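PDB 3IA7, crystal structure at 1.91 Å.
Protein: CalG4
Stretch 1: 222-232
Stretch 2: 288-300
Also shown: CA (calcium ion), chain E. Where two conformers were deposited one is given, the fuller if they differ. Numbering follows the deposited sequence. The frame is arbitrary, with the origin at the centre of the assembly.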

# COMPACT_ATOMS: atom_id res chain seq x y z
N PRO A 222 0.29 -6.14 10.88
CA PRO A 222 -0.37 -5.71 12.11
C PRO A 222 -1.65 -4.94 11.81
O PRO A 222 -1.60 -3.72 11.55
CB PRO A 222 0.68 -4.79 12.79
CG PRO A 222 1.98 -5.04 12.05
CD PRO A 222 1.61 -5.51 10.68
N GLY A 223 -2.79 -5.63 11.82
CA GLY A 223 -4.06 -4.99 11.46
C GLY A 223 -4.92 -4.61 12.66
O GLY A 223 -5.10 -5.40 13.60
N TRP A 224 -5.47 -3.40 12.62
CA TRP A 224 -6.41 -2.94 13.64
C TRP A 224 -7.73 -3.75 13.54
O TRP A 224 -8.18 -4.05 12.43
CB TRP A 224 -6.66 -1.45 13.41
CG TRP A 224 -7.64 -0.81 14.34
CD1 TRP A 224 -7.36 -0.12 15.50
CD2 TRP A 224 -9.07 -0.82 14.21
NE1 TRP A 224 -8.55 0.33 16.08
CE2 TRP A 224 -9.60 -0.10 15.32
CE3 TRP A 224 -9.96 -1.37 13.27
CZ2 TRP A 224 -10.97 0.10 15.49
CZ3 TRP A 224 -11.31 -1.17 13.44
CH2 TRP A 224 -11.80 -0.45 14.55
N GLN A 225 -8.32 -4.10 14.68
CA GLN A 225 -9.63 -4.77 14.74
C GLN A 225 -10.61 -3.95 15.63
O GLN A 225 -10.19 -3.31 16.60
CB GLN A 225 -9.49 -6.21 15.28
CG GLN A 225 -8.47 -7.16 14.54
CD GLN A 225 -8.97 -7.61 13.12
OE1 GLN A 225 -10.13 -7.43 12.78
NE2 GLN A 225 -8.08 -8.18 12.32
N PRO A 226 -11.93 -4.00 15.34
CA PRO A 226 -12.90 -3.26 16.13
C PRO A 226 -13.07 -3.95 17.51
O PRO A 226 -12.68 -5.12 17.65
CB PRO A 226 -14.20 -3.36 15.28
CG PRO A 226 -14.07 -4.63 14.52
CD PRO A 226 -12.57 -4.76 14.25
N PRO A 227 -13.62 -3.23 18.51
CA PRO A 227 -13.79 -3.79 19.85
C PRO A 227 -14.91 -4.83 19.99
O PRO A 227 -14.87 -5.61 20.92
CB PRO A 227 -14.11 -2.56 20.72
CG PRO A 227 -14.81 -1.64 19.78
CD PRO A 227 -14.07 -1.83 18.45
N ARG A 228 -15.91 -4.80 19.11
CA ARG A 228 -16.95 -5.85 19.03
C ARG A 228 -17.18 -6.08 17.56
O ARG A 228 -16.99 -5.16 16.78
CB ARG A 228 -18.28 -5.40 19.65
CG ARG A 228 -18.19 -4.62 20.92
CD ARG A 228 -19.58 -4.24 21.46
NE ARG A 228 -20.30 -3.20 20.69
CZ ARG A 228 -19.97 -1.91 20.69
NH1 ARG A 228 -18.89 -1.49 21.36
NH2 ARG A 228 -20.68 -1.02 19.96
N PRO A 229 -17.61 -7.29 17.18
CA PRO A 229 -17.80 -7.64 15.77
C PRO A 229 -18.67 -6.67 14.97
O PRO A 229 -18.35 -6.33 13.81
CB PRO A 229 -18.48 -9.01 15.86
CG PRO A 229 -18.00 -9.58 17.12
CD PRO A 229 -17.88 -8.43 18.08
N ASP A 230 -19.76 -6.24 15.60
CA ASP A 230 -20.73 -5.38 14.94
C ASP A 230 -20.71 -3.95 15.52
O ASP A 230 -21.65 -3.20 15.34
CB ASP A 230 -22.15 -6.01 15.02
CG ASP A 230 -22.30 -7.27 14.15
OD1 ASP A 230 -21.75 -7.29 13.02
OD2 ASP A 230 -22.96 -8.23 14.56
N ALA A 231 -19.66 -3.56 16.24
CA ALA A 231 -19.55 -2.14 16.64
C ALA A 231 -19.63 -1.23 15.41
O ALA A 231 -18.92 -1.49 14.44
CB ALA A 231 -18.24 -1.89 17.42
N PRO A 232 -20.49 -0.19 15.42
CA PRO A 232 -20.50 0.77 14.32
C PRO A 232 -19.23 1.61 14.42
O PRO A 232 -18.92 2.13 15.51
CB PRO A 232 -21.73 1.64 14.60
CG PRO A 232 -22.51 0.92 15.67
CD PRO A 232 -21.48 0.17 16.46
N TRP A 288 -0.95 8.44 13.33
CA TRP A 288 -1.14 7.54 12.20
C TRP A 288 -1.93 6.29 12.59
O TRP A 288 -1.77 5.73 13.67
CB TRP A 288 0.20 7.09 11.63
CG TRP A 288 0.80 8.13 10.72
CD1 TRP A 288 0.50 8.33 9.40
CD2 TRP A 288 1.74 9.13 11.07
NE1 TRP A 288 1.21 9.39 8.89
CE2 TRP A 288 1.97 9.91 9.90
CE3 TRP A 288 2.48 9.42 12.23
CZ2 TRP A 288 2.88 10.95 9.88
CZ3 TRP A 288 3.31 10.44 12.20
CH2 TRP A 288 3.53 11.20 11.03
N ILE A 289 -2.74 5.83 11.66
CA ILE A 289 -3.49 4.59 11.82
C ILE A 289 -3.47 3.90 10.44
O ILE A 289 -3.33 4.58 9.43
CB ILE A 289 -4.92 4.90 12.37
CG1 ILE A 289 -5.66 3.62 12.75
CG2 ILE A 289 -5.78 5.68 11.35
CD1 ILE A 289 -4.89 2.78 13.69
N PRO A 290 -3.62 2.55 10.38
CA PRO A 290 -3.70 2.06 8.99
C PRO A 290 -5.12 2.26 8.47
O PRO A 290 -6.05 1.61 8.97
CB PRO A 290 -3.31 0.57 9.11
CG PRO A 290 -3.59 0.18 10.58
CD PRO A 290 -3.81 1.46 11.37
N PHE A 291 -5.30 3.20 7.51
CA PHE A 291 -6.65 3.57 7.08
C PHE A 291 -7.44 2.37 6.57
O PHE A 291 -8.58 2.22 6.92
CB PHE A 291 -6.74 4.70 6.02
CG PHE A 291 -6.52 6.09 6.55
CD1 PHE A 291 -6.53 6.35 7.91
CD2 PHE A 291 -6.29 7.14 5.67
CE1 PHE A 291 -6.31 7.64 8.39
CE2 PHE A 291 -6.07 8.45 6.15
CZ PHE A 291 -6.07 8.69 7.52
N HIS A 292 -6.80 1.51 5.77
CA HIS A 292 -7.52 0.38 5.17
C HIS A 292 -8.14 -0.56 6.21
O HIS A 292 -9.27 -1.01 6.03
CB HIS A 292 -6.66 -0.42 4.19
CG HIS A 292 -7.47 -1.23 3.22
ND1 HIS A 292 -8.65 -0.76 2.67
CD2 HIS A 292 -7.29 -2.48 2.73
CE1 HIS A 292 -9.15 -1.68 1.86
NE2 HIS A 292 -8.34 -2.73 1.88
N SER A 293 -7.40 -0.85 7.28
CA SER A 293 -7.86 -1.78 8.32
C SER A 293 -9.08 -1.19 9.01
O SER A 293 -10.07 -1.88 9.31
CB SER A 293 -6.74 -2.06 9.35
OG SER A 293 -5.54 -2.41 8.66
N VAL A 294 -9.02 0.11 9.24
CA VAL A 294 -10.18 0.77 9.91
C VAL A 294 -11.34 0.86 8.92
O VAL A 294 -12.48 0.49 9.28
CB VAL A 294 -9.81 2.10 10.52
CG1 VAL A 294 -11.00 2.75 11.23
CG2 VAL A 294 -8.63 1.89 11.47
N LEU A 295 -11.07 1.32 7.69
CA LEU A 295 -12.16 1.48 6.68
C LEU A 295 -12.83 0.16 6.39
O LEU A 295 -14.04 0.13 6.11
CB LEU A 295 -11.68 2.11 5.35
CG LEU A 295 -11.36 3.62 5.46
CD1 LEU A 295 -10.46 4.16 4.34
CD2 LEU A 295 -12.61 4.44 5.61
N ALA A 296 -12.08 -0.94 6.43
CA ALA A 296 -12.72 -2.25 6.17
C ALA A 296 -13.87 -2.56 7.14
O ALA A 296 -14.70 -3.37 6.83
CB ALA A 296 -11.67 -3.42 6.13
N HIS A 297 -13.89 -1.93 8.33
CA HIS A 297 -14.92 -2.16 9.34
C HIS A 297 -15.84 -0.95 9.47
O HIS A 297 -16.84 -1.01 10.18
CB HIS A 297 -14.31 -2.48 10.71
CG HIS A 297 -13.35 -3.63 10.69
ND1 HIS A 297 -12.01 -3.46 10.43
CD2 HIS A 297 -13.54 -4.96 10.84
CE1 HIS A 297 -11.41 -4.65 10.43
NE2 HIS A 297 -12.31 -5.57 10.70
N ALA A 298 -15.49 0.17 8.84
CA ALA A 298 -16.20 1.43 9.08
C ALA A 298 -17.62 1.48 8.45
O ALA A 298 -17.83 0.97 7.36
CB ALA A 298 -15.36 2.63 8.60
N ARG A 299 -18.53 2.17 9.12
CA ARG A 299 -19.87 2.44 8.56
C ARG A 299 -19.88 3.78 7.85
O ARG A 299 -20.78 4.07 7.07
CB ARG A 299 -20.93 2.55 9.66
CG ARG A 299 -21.08 1.41 10.59
CD ARG A 299 -22.05 0.31 10.16
NE ARG A 299 -21.98 -0.81 11.10
CZ ARG A 299 -22.98 -1.26 11.86
NH1 ARG A 299 -24.19 -0.70 11.79
NH2 ARG A 299 -22.78 -2.28 12.69
N ALA A 300 -18.91 4.63 8.19
CA ALA A 300 -18.81 5.94 7.62
C ALA A 300 -17.41 6.46 7.86
O ALA A 300 -16.70 5.99 8.78
CB ALA A 300 -19.83 6.96 8.27
CA CA E . -11.53 -7.99 10.96
O HOH W 1 -19.01 -0.65 11.71
O HOH W 2 -13.49 -8.90 10.16
O HOH W 3 -12.93 -8.19 12.84

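No direct hydrogen bond joins the two stretches; apolar packing, a shared calcium ion and a bridging water hold them, with 513 Å² buried over both sides. Along stretch 2, contact begins at I289, whose t, p rotamer brings CD1 to 4.2 Å from W224 CD1, though its CA-to-CB bond points sideways. P290, at the N-cap position, adds an apolar ring, its CG 4.5 Å from W224 CB. Further on, S293 points toward stretch 1 and packs its CB 3.8 Å from W224 N; its small side chain fits this close backbone approach, where the W224 and S293 CA atoms are 5.6 Å apart. V294 then covers one face of the indole: CG2 lies 4.2 Å from the centroid of the W224 five-membered ring, 27° off its normal, a CH-pi contact. W224, with chi1 of 178° (t), thus spreads a broad buried ring along the helix, although its O is left without a partner.

H297 ND1 donates to S293 O (2.7 Å, 140°), an arrangement that leaves H297 NE2 free to bind the calcium ion CA at 2.6 Å. Q225 OE1 binds the same ion at 2.4 Å; although the CA-to-CB bond of Q225 points away, its side-chain end comes nearer. Waters 2 and 3 and atoms elsewhere in the structure complete the site. P226 CD sits 3.6 Å from the H297 ring centroid, 15° off the normal, while the W224 edge meets the H297 face in an offset edge-to-face pair (centroids 5.8 Å, planes 65°).

R299 ends the contact, its long side chain reaching past P232. P232 CA lies over one guanidinium face and 3.8 Å from R299 CG. R299 NH2 approaches D230 O at 3.0 Å, but the angle is too poor for a hydrogen bond. Water 1 donates to A231 O (2.9 Å) and H297 O (2.7 Å), and accepts weakly from R299 NE (3.0 Å).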